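Local coordinates for putative aminotransferase (Actinomadura melliaura, PDB 4ZWV), which probably transfers an amino group onto a sugar, with pyridoxal 5'-phosphate as cofactor, on the route to the aminopentose of the indolocarbazole AT2433, at residues P33-A36 against E37-A41; L207-R210 against A211-R214; P304-H307 against R308-A312; H363-A366 against T367-G371. One frame throughout, in Å; residues are numbered along the deposited sequence.

Contact 1. Residues P33-A36 against E37-A41; sequences PRVA and EFESA
R34 and E37, three residues apart in the opening turns of helix 33-46, form a salt bridge in which both donors go to one oxygen. R34 NE meets E37 OE1 at 2.9 Å, nearly along its C-O axis; R34 NH1 bonds the same E37 OE1 at 3.1 Å from the anti side, well out of the carboxylate plane. The oxygen sits at the edge of the guanidinium, near its plane, yet the two flat groups stand 81° apart. Bends at chi2 and chi3 fold the arginine back beside its partner, whose chain runs extended. E37 OE2 pairs with R19 of helix 16-26, so the carboxylate is shared between two arginines and is probably kept charged.

Backbone bonds follow the alpha-helical i to i+4 pattern, E37 N to P33 O at 2.9 Å being the first across this contact. D243 takes the amides of R34 and V35, tying the first turn to helix 243-273. A36 O accepts S40 N at 3.0 Å and also a water at 2.8 Å; the link of that water to S40 OG is doubtful, because S40 has two conformers.

Van der Waals contact is lighter. The methyl V35 CG1 lies beside the E39 carboxylate, 3.7 Å from E39 OE2, an oxygen held by S53 and R215. The buried F38 leads away toward C194 and M241, its side chain about 11 Å from that of the cofactor-binding S185.

Contact 2. Residues L207-R210 against A211-R214; sequences LHER and AMLR
R214 N donates to R210 O at 2.8 Å with an N-H...O angle of 166°, the straightest of the backbone bonds joining these turns. The arginine side chains run side by side, and R210 NH2 comes within 3.6 Å of R214 NH1. The carboxylate of E234 faces both: its OE1 forms a salt bridge with R210 NE, its OE2 a long, weak ion pair with R214 NH1. R210 NH1 is also bound to L67 O, and R214 is held by W235, through its carbonyl and a cation-pi contact. R210 O takes a weak second bond from L213 N at 3.3 Å, as the helix nears its end.

This is the last part of helix 205-214, which follows strand 198-201 of the seven-stranded sheet and leans on V52 of strand 51-54 at one edge of that sheet.

On that side M212, a selenomethionine, packs on H208. With H208 CG opposite the backbone N (chi1 -175°), the imidazole presents a face to the methyl M212 CE, 3.6 Å from the ring centroid and 7° off the normal, a CH-pi contact; SE approaches obliquely, its nearest ring atom being H208 NE2 at 3.6 Å. M212 has two conformers, and this stack holds for the one described.

Contact 3. Residues P304-H307 against R308-A312; sequences PAFH and RKMEA
F306 and M310 are brought together by their torsions: the phenyl CG is trans to the backbone N (chi1 -176°), while the selenomethionine M310 bends at both chi2 and chi3 and curls its tip back over the ring. The last torsion, 106°, falls between staggered positions. M310 CE hangs over one face of the F306 ring, 4.0 Å from its centroid and offset toward the rim, with SE approaching obliquely, a Met-aromatic contact between residues i and i+4. Nearer the backbone, M310 CG touches F306 CE2 at 3.5 Å.

On another side of the helix, a bend at chi3 lays the R308 guanidinium flat over the preceding turn. One of its faces covers the P304 carbonyl and the CA of A305, with R308 NH2 3.5 Å from A305 CA and R308 NH1 3.7 Å from P304 CB. P304 O accepts the backbone R308 N at 3.1 Å. The regular helical hydrogen bonding continues to E311 N, 2.9 Å from H307 O.

The contact makes up most of helix 303-312, in the smaller C-terminal part of the fold. E311 forms a salt bridge with R227 of the second subunit, against which H307 also packs. Toward the interior, F306 meets V348 of strand 347-350, I368 of helix 358-369 and, edge-to-face, W372; K309 reaches across to S370.

Contact 4. Residues H363-A366 against T367-G371; sequences HVVA and TIRSG
T367 gives H363 O two hydrogen bonds, OG1 at 2.8 Å and its backbone N at 3.0 Å, arriving from opposite faces of the carbonyl plane. Chi1 of -63° sets OG1 beside the threonine's own N, where it can turn back to the carbonyl four residues earlier, a common way for a threonine inside a helix to satisfy its hydroxyl. The same oxygen stands over one face of the H363 imidazole, offset toward the rim, with T367 OG1 3.5 Å from H363 CE1. H363 NE2 is bound to A313 O, which helps to hold the ring against which the hydroxyl lies.

As the helix runs out, the bonding loses its regularity. S370 N makes a weak bond to A366 O at 3.2 Å, and S370 OG donates to T367 O at 2.7 Å. G371 leaves helical geometry with positive phi (89°), a conformation that suits glycine, and its N reaches I368 O at 3.1 Å.

Apolar contacts join chains that run side by side: V364 CG1 lies 4.0 Å from I368 CD1, and V365 CG1 lies 3.9 Å from R369 CD. R369 then leads away, its NH1 bonded to the carbonyls of E273 and T275.

V365 rests on F269 and Y270 of the long helix 243-273, V364 on Y270, while T367 packs on M310 of helix 303-312, placing this final helix against both.

The contacts come in series along the chain and fall into two distant pairs. Contacts 1 and 2 have centres 17 Å apart and do not touch, yet both reach strand 51-54, an outermost strand of the seven-stranded sheet: helix 33-46 through S53, helix 205-214 through V52. Contacts 3 and 4 touch, centres 11 Å apart, their helices packed together in the C-terminal region that holds the sheet of strands 280-282, 296-300 and 347-350. The centres of contacts 1 and 3 are about 45 Å apart, but helix 243-273 meets both contact 1 and contact 4, spanning the two regions. Contact 3 alone reaches the second subunit.

Contact 1. Residues P33-A36 against E37-A41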
loop_
_atom_site.group_PDB
_atom_site.type_symbol
_atom_site.label_atom_id
_atom_site.label_comp_id
_atom_site.label_asym_id
_atom_site.label_seq_id
_atom_site.Cartn_x
_atom_site.Cartn_y
_atom_site.Cartn_z
ATOM N N PRO A 33 -12.975 5.178 13.891
ATOM C CA PRO A 33 -12.934 4.850 15.319
ATOM C C PRO A 33 -12.252 3.530 15.655
ATOM O O PRO A 33 -11.667 3.444 16.736
ATOM C CB PRO A 33 -14.421 4.809 15.719
ATOM C CG PRO A 33 -15.163 4.618 14.438
ATOM C CD PRO A 33 -14.353 5.318 13.385
ATOM N N ARG A 34 -12.300 2.531 14.779
ATOM C CA ARG A 34 -11.627 1.278 15.113
ATOM C C ARG A 34 -10.111 1.457 15.054
ATOM O O ARG A 34 -9.390 0.917 15.883
ATOM C CB ARG A 34 -12.065 0.136 14.188
ATOM C CG ARG A 34 -13.576 -0.154 14.193
ATOM C CD ARG A 34 -14.049 -0.881 15.459
ATOM N NE ARG A 34 -14.022 -0.043 16.651
ATOM C CZ ARG A 34 -14.908 0.906 16.929
ATOM N NH1 ARG A 34 -14.788 1.610 18.045
ATOM N NH2 ARG A 34 -15.905 1.163 16.092
ATOM N N VAL A 35 -9.635 2.222 14.074
ATOM C CA VAL A 35 -8.216 2.545 14.004
ATOM C C VAL A 35 -7.778 3.265 15.276
ATOM O O VAL A 35 -6.744 2.936 15.850
ATOM C CB VAL A 35 -7.898 3.403 12.769
ATOM C CG1 VAL A 35 -6.519 4.073 12.913
ATOM C CG2 VAL A 35 -7.959 2.560 11.517
ATOM N N ALA A 36 -8.571 4.235 15.721
ATOM C CA ALA A 36 -8.250 4.963 16.950
ATOM C C ALA A 36 -8.206 4.026 18.158
ATOM O O ALA A 36 -7.296 4.115 18.982
ATOM C CB ALA A 36 -9.255 6.084 17.183
ATOM N N GLU A 37 -9.173 3.116 18.240
ATOM C CA GLU A 37 -9.247 2.144 19.330
ATOM C C GLU A 37 -8.030 1.216 19.336
ATOM O O GLU A 37 -7.429 0.945 20.378
ATOM C CB GLU A 37 -10.543 1.324 19.219
ATOM C CG GLU A 37 -10.745 0.320 20.353
ATOM C CD GLU A 37 -11.971 -0.559 20.187
ATOM O OE1 GLU A 37 -12.747 -0.355 19.228
ATOM O OE2 GLU A 37 -12.158 -1.465 21.028
ATOM N N PHE A 38 -7.657 0.742 18.153
ATOM C CA PHE A 38 -6.527 -0.155 18.001
ATOM C C PHE A 38 -5.215 0.555 18.356
ATOM O O PHE A 38 -4.384 0.013 19.088
ATOM C CB PHE A 38 -6.517 -0.682 16.561
ATOM C CG PHE A 38 -5.525 -1.780 16.292
ATOM C CD1 PHE A 38 -5.418 -2.869 17.138
ATOM C CD2 PHE A 38 -4.737 -1.747 15.146
ATOM C CE1 PHE A 38 -4.526 -3.888 16.867
ATOM C CE2 PHE A 38 -3.839 -2.769 14.865
ATOM C CZ PHE A 38 -3.728 -3.842 15.734
ATOM N N GLU A 39 -5.037 1.776 17.853
ATOM C CA GLU A 39 -3.843 2.546 18.188
ATOM C C GLU A 39 -3.718 2.774 19.693
ATOM O O GLU A 39 -2.630 2.635 20.243
ATOM C CB GLU A 39 -3.833 3.877 17.441
ATOM C CG GLU A 39 -3.492 3.703 15.976
ATOM C CD GLU A 39 -3.575 5.001 15.200
ATOM O OE1 GLU A 39 -4.119 5.979 15.749
ATOM O OE2 GLU A 39 -3.115 5.035 14.035
ATOM N N SER A 40 -4.825 3.109 20.352
ATOM C CA SER A 40 -4.807 3.315 21.801
ATOM C C SER A 40 -4.397 2.045 22.538
ATOM O O SER A 40 -3.604 2.091 23.485
ATOM C CB SER A 40 -6.173 3.791 22.297
ATOM O OG SER A 40 -6.413 5.132 21.911
ATOM N N ALA A 41 -4.933 0.908 22.102
ATOM C CA ALA A 41 -4.607 -0.366 22.738
ATOM C C ALA A 41 -3.127 -0.714 22.550
ATOM O O ALA A 41 -2.468 -1.204 23.475
ATOM C CB ALA A 41 -5.495 -1.479 22.183
HETATM O O HOH W 1 -6.142 6.608 19.550
#

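Contact 2. Residues L207-R210 against A211-R214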
loop_
_atom_site.group_PDB
_atom_site.type_symbol
_atom_site.label_atom_id
_atom_site.label_comp_id
_atom_site.label_asym_id
_atom_site.label_seq_id
_atom_site.Cartn_x
_atom_site.Cartn_y
_atom_site.Cartn_z
ATOM N N LEU A 207 8.107 13.954 14.587
ATOM C CA LEU A 207 7.997 12.824 13.664
ATOM C C LEU A 207 6.598 12.241 13.732
ATOM O O LEU A 207 6.031 11.874 12.709
ATOM C CB LEU A 207 9.029 11.729 13.979
ATOM C CG LEU A 207 10.460 11.982 13.502
ATOM C CD1 LEU A 207 11.399 10.975 14.162
ATOM C CD2 LEU A 207 10.553 11.875 11.983
ATOM N N HIS A 208 6.037 12.170 14.934
ATOM C CA HIS A 208 4.695 11.629 15.098
ATOM C C HIS A 208 3.679 12.432 14.293
ATOM O O HIS A 208 2.861 11.865 13.571
ATOM C CB HIS A 208 4.327 11.614 16.590
ATOM C CG HIS A 208 3.009 10.975 16.893
ATOM N ND1 HIS A 208 2.257 11.328 17.995
ATOM C CD2 HIS A 208 2.331 9.980 16.278
ATOM C CE1 HIS A 208 1.154 10.601 18.022
ATOM N NE2 HIS A 208 1.171 9.780 16.987
ATOM N N GLU A 209 3.726 13.754 14.419
ATOM C CA GLU A 209 2.752 14.587 13.723
ATOM C C GLU A 209 2.921 14.499 12.202
ATOM O O GLU A 209 1.925 14.424 11.469
ATOM C CB GLU A 209 2.848 16.038 14.196
ATOM C CG GLU A 209 2.476 16.247 15.668
ATOM C CD GLU A 209 0.990 16.085 15.954
ATOM O OE1 GLU A 209 0.176 16.101 15.005
ATOM O OE2 GLU A 209 0.628 15.936 17.141
ATOM N N ARG A 210 4.166 14.478 11.722
ATOM C CA ARG A 210 4.410 14.339 10.283
ATOM C C ARG A 210 3.944 12.982 9.769
ATOM O O ARG A 210 3.368 12.882 8.678
ATOM C CB ARG A 210 5.891 14.538 9.955
ATOM C CG ARG A 210 6.388 15.943 10.236
ATOM C CD ARG A 210 7.890 16.036 10.016
ATOM N NE ARG A 210 8.218 15.754 8.621
ATOM C CZ ARG A 210 9.264 15.043 8.211
ATOM N NH1 ARG A 210 10.124 14.533 9.086
ATOM N NH2 ARG A 210 9.451 14.846 6.912
ATOM N N ALA A 211 4.159 11.934 10.561
ATOM C CA ALA A 211 3.745 10.593 10.167
ATOM C C ALA A 211 2.238 10.479 10.030
ATOM O O ALA A 211 1.738 9.850 9.100
ATOM C CB ALA A 211 4.248 9.552 11.179
HETATM N N MSE A 212 1.512 11.094 10.959
HETATM C CA MSE A 212 0.054 11.053 10.930
HETATM C C MSE A 212 -0.535 11.775 9.732
HETATM O O MSE A 212 -1.613 11.420 9.261
HETATM C CB MSE A 212 -0.522 11.648 12.205
HETATM C CG MSE A 212 -0.333 10.755 13.398
HETATM SE SE MSE A 212 -1.320 11.433 14.910
HETATM C CE MSE A 212 -0.124 12.858 15.412
ATOM N N LEU A 213 0.160 12.802 9.256
ATOM C CA LEU A 213 -0.257 13.484 8.036
ATOM C C LEU A 213 0.140 12.705 6.782
ATOM O O LEU A 213 -0.689 12.466 5.889
ATOM C CB LEU A 213 0.340 14.899 7.979
ATOM C CG LEU A 213 -0.303 15.940 8.889
ATOM C CD1 LEU A 213 0.581 17.176 8.930
ATOM C CD2 LEU A 213 -1.692 16.287 8.389
ATOM N N ARG A 214 1.407 12.312 6.696
ATOM C CA ARG A 214 1.909 11.743 5.456
ATOM C C ARG A 214 1.410 10.327 5.191
ATOM O O ARG A 214 1.470 9.871 4.058
ATOM C CB ARG A 214 3.437 11.773 5.437
ATOM C CG ARG A 214 4.001 13.197 5.526
ATOM C CD ARG A 214 5.497 13.213 5.244
ATOM N NE ARG A 214 5.733 13.098 3.811
ATOM C CZ ARG A 214 6.919 13.213 3.223
ATOM N NH1 ARG A 214 8.009 13.445 3.939
ATOM N NH2 ARG A 214 7.016 13.089 1.906
#

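Contact 3. Residues P304-H307 against R308-A312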
loop_
_atom_site.group_PDB
_atom_site.type_symbol
_atom_site.label_atom_id
_atom_site.label_comp_id
_atom_site.label_asym_id
_atom_site.label_seq_id
_atom_site.Cartn_x
_atom_site.Cartn_y
_atom_site.Cartn_z
ATOM N N PRO A 304 21.141 -30.543 2.505
ATOM C CA PRO A 304 20.194 -31.189 1.584
ATOM C C PRO A 304 19.595 -32.482 2.145
ATOM O O PRO A 304 18.397 -32.726 1.970
ATOM C CB PRO A 304 21.055 -31.477 0.347
ATOM C CG PRO A 304 22.061 -30.394 0.352
ATOM C CD PRO A 304 22.405 -30.204 1.820
ATOM N N ALA A 305 20.410 -33.290 2.814
ATOM C CA ALA A 305 19.906 -34.505 3.444
ATOM C C ALA A 305 18.986 -34.159 4.618
ATOM O O ALA A 305 17.987 -34.840 4.843
ATOM C CB ALA A 305 21.057 -35.391 3.896
ATOM N N PHE A 306 19.310 -33.096 5.350
ATOM C CA PHE A 306 18.459 -32.640 6.451
ATOM C C PHE A 306 17.072 -32.232 5.948
ATOM O O PHE A 306 16.055 -32.592 6.542
ATOM C CB PHE A 306 19.110 -31.468 7.192
ATOM C CG PHE A 306 18.332 -30.999 8.402
ATOM C CD1 PHE A 306 18.555 -31.564 9.650
ATOM C CD2 PHE A 306 17.397 -29.982 8.290
ATOM C CE1 PHE A 306 17.842 -31.121 10.766
ATOM C CE2 PHE A 306 16.686 -29.535 9.391
ATOM C CZ PHE A 306 16.903 -30.107 10.632
ATOM N N HIS A 307 17.037 -31.479 4.851
ATOM C CA HIS A 307 15.773 -31.089 4.235
ATOM C C HIS A 307 14.940 -32.309 3.835
ATOM O O HIS A 307 13.741 -32.355 4.104
ATOM C CB HIS A 307 16.025 -30.202 3.014
ATOM C CG HIS A 307 16.449 -28.810 3.361
ATOM N ND1 HIS A 307 17.101 -27.986 2.468
ATOM C CD2 HIS A 307 16.308 -28.093 4.500
ATOM C CE1 HIS A 307 17.346 -26.822 3.044
ATOM N NE2 HIS A 307 16.871 -26.860 4.278
ATOM N N ARG A 308 15.576 -33.293 3.205
ATOM C CA ARG A 308 14.879 -34.506 2.792
ATOM C C ARG A 308 14.310 -35.248 4.002
ATOM O O ARG A 308 13.216 -35.806 3.934
ATOM C CB ARG A 308 15.811 -35.408 1.975
ATOM C CG ARG A 308 16.137 -34.835 0.597
ATOM C CD ARG A 308 16.857 -35.833 -0.305
ATOM N NE ARG A 308 18.197 -36.165 0.172
ATOM C CZ ARG A 308 19.292 -35.489 -0.166
ATOM N NH1 ARG A 308 19.203 -34.450 -0.986
ATOM N NH2 ARG A 308 20.477 -35.853 0.311
ATOM N N LYS A 309 15.051 -35.243 5.104
ATOM C CA LYS A 309 14.596 -35.853 6.351
ATOM C C LYS A 309 13.349 -35.157 6.899
ATOM O O LYS A 309 12.379 -35.811 7.272
ATOM C CB LYS A 309 15.708 -35.815 7.400
ATOM C CG LYS A 309 15.374 -36.525 8.702
ATOM C CD LYS A 309 15.693 -38.011 8.619
ATOM C CE LYS A 309 15.302 -38.725 9.909
ATOM N NZ LYS A 309 15.932 -40.069 10.008
HETATM N N MSE A 310 13.387 -33.828 6.964
HETATM C CA MSE A 310 12.242 -33.066 7.452
HETATM C C MSE A 310 11.014 -33.304 6.580
HETATM O O MSE A 310 9.932 -33.582 7.092
HETATM C CB MSE A 310 12.557 -31.572 7.503
HETATM C CG MSE A 310 13.673 -31.168 8.466
HETATM SE SE MSE A 310 13.375 -31.736 10.316
HETATM C CE MSE A 310 14.667 -33.186 10.364
ATOM N N GLU A 311 11.196 -33.199 5.268
ATOM C CA GLU A 311 10.107 -33.410 4.311
ATOM C C GLU A 311 9.444 -34.774 4.499
ATOM O O GLU A 311 8.218 -34.870 4.531
ATOM C CB GLU A 311 10.625 -33.265 2.875
ATOM C CG GLU A 311 11.020 -31.838 2.516
ATOM C CD GLU A 311 11.875 -31.748 1.259
ATOM O OE1 GLU A 311 12.183 -32.804 0.664
ATOM O OE2 GLU A 311 12.243 -30.617 0.870
ATOM N N ALA A 312 10.258 -35.818 4.638
ATOM C CA ALA A 312 9.744 -37.183 4.799
ATOM C C ALA A 312 8.984 -37.348 6.116
ATOM O O ALA A 312 8.111 -38.211 6.239
ATOM C CB ALA A 312 10.881 -38.187 4.722
#

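Contact 4. Residues H363-A366 against T367-G371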
loop_
_atom_site.group_PDB
_atom_site.type_symbol
_atom_site.label_atom_id
_atom_site.label_comp_id
_atom_site.label_asym_id
_atom_site.label_seq_id
_atom_site.Cartn_x
_atom_site.Cartn_y
_atom_site.Cartn_z
ATOM N N HIS A 363 7.912 -34.700 18.008
ATOM C CA HIS A 363 8.163 -35.317 16.713
ATOM C C HIS A 363 9.319 -34.623 15.982
ATOM O O HIS A 363 10.164 -35.289 15.376
ATOM C CB HIS A 363 6.882 -35.294 15.862
ATOM C CG HIS A 363 7.066 -35.796 14.464
ATOM N ND1 HIS A 363 7.488 -37.076 14.180
ATOM C CD2 HIS A 363 6.861 -35.194 13.268
ATOM C CE1 HIS A 363 7.555 -37.235 12.870
ATOM N NE2 HIS A 363 7.175 -36.109 12.293
ATOM N N VAL A 364 9.367 -33.294 16.060
ATOM C CA VAL A 364 10.450 -32.526 15.451
ATOM C C VAL A 364 11.789 -32.929 16.077
ATOM O O VAL A 364 12.747 -33.249 15.367
ATOM C CB VAL A 364 10.225 -31.011 15.610
ATOM C CG1 VAL A 364 11.461 -30.223 15.177
ATOM C CG2 VAL A 364 8.988 -30.572 14.819
ATOM N N VAL A 365 11.838 -32.943 17.404
ATOM C CA VAL A 365 13.060 -33.294 18.120
ATOM C C VAL A 365 13.494 -34.731 17.854
ATOM O O VAL A 365 14.667 -34.982 17.588
ATOM C CB VAL A 365 12.893 -33.081 19.639
ATOM C CG1 VAL A 365 14.013 -33.773 20.416
ATOM C CG2 VAL A 365 12.851 -31.591 19.945
ATOM N N ALA A 366 12.549 -35.668 17.901
ATOM C CA ALA A 366 12.869 -37.076 17.684
ATOM C C ALA A 366 13.396 -37.312 16.271
ATOM O O ALA A 366 14.318 -38.107 16.061
ATOM C CB ALA A 366 11.647 -37.944 17.942
ATOM N N THR A 367 12.808 -36.612 15.306
ATOM C CA THR A 367 13.224 -36.739 13.918
ATOM C C THR A 367 14.656 -36.237 13.739
ATOM O O THR A 367 15.494 -36.934 13.173
ATOM C CB THR A 367 12.268 -35.979 12.975
ATOM O OG1 THR A 367 10.965 -36.571 13.051
ATOM C CG2 THR A 367 12.761 -36.053 11.539
ATOM N N ILE A 368 14.935 -35.039 14.241
ATOM C CA ILE A 368 16.278 -34.478 14.154
ATOM C C ILE A 368 17.311 -35.351 14.871
ATOM O O ILE A 368 18.385 -35.631 14.327
ATOM C CB ILE A 368 16.315 -33.048 14.735
ATOM C CG1 ILE A 368 15.504 -32.097 13.851
ATOM C CG2 ILE A 368 17.747 -32.538 14.846
ATOM C CD1 ILE A 368 15.348 -30.711 14.436
ATOM N N ARG A 369 16.980 -35.825 16.069
ATOM C CA ARG A 369 17.955 -36.588 16.847
ATOM C C ARG A 369 18.226 -37.982 16.274
ATOM O O ARG A 369 19.200 -38.627 16.657
ATOM C CB ARG A 369 17.506 -36.700 18.313
ATOM C CG ARG A 369 17.558 -35.367 19.057
ATOM C CD ARG A 369 17.441 -35.526 20.569
ATOM N NE ARG A 369 18.697 -35.998 21.149
ATOM C CZ ARG A 369 19.634 -35.210 21.671
ATOM N NH1 ARG A 369 19.460 -33.895 21.716
ATOM N NH2 ARG A 369 20.746 -35.741 22.171
ATOM N N SER A 370 17.383 -38.438 15.353
ATOM C CA SER A 370 17.584 -39.737 14.725
ATOM C C SER A 370 18.582 -39.662 13.567
ATOM O O SER A 370 18.953 -40.694 13.003
ATOM C CB SER A 370 16.252 -40.314 14.229
ATOM O OG SER A 370 15.754 -39.601 13.111
ATOM N N GLY A 371 19.010 -38.448 13.218
ATOM C CA GLY A 371 20.052 -38.260 12.221
ATOM C C GLY A 371 19.554 -38.151 10.789
ATOM O O GLY A 371 18.383 -38.394 10.508
#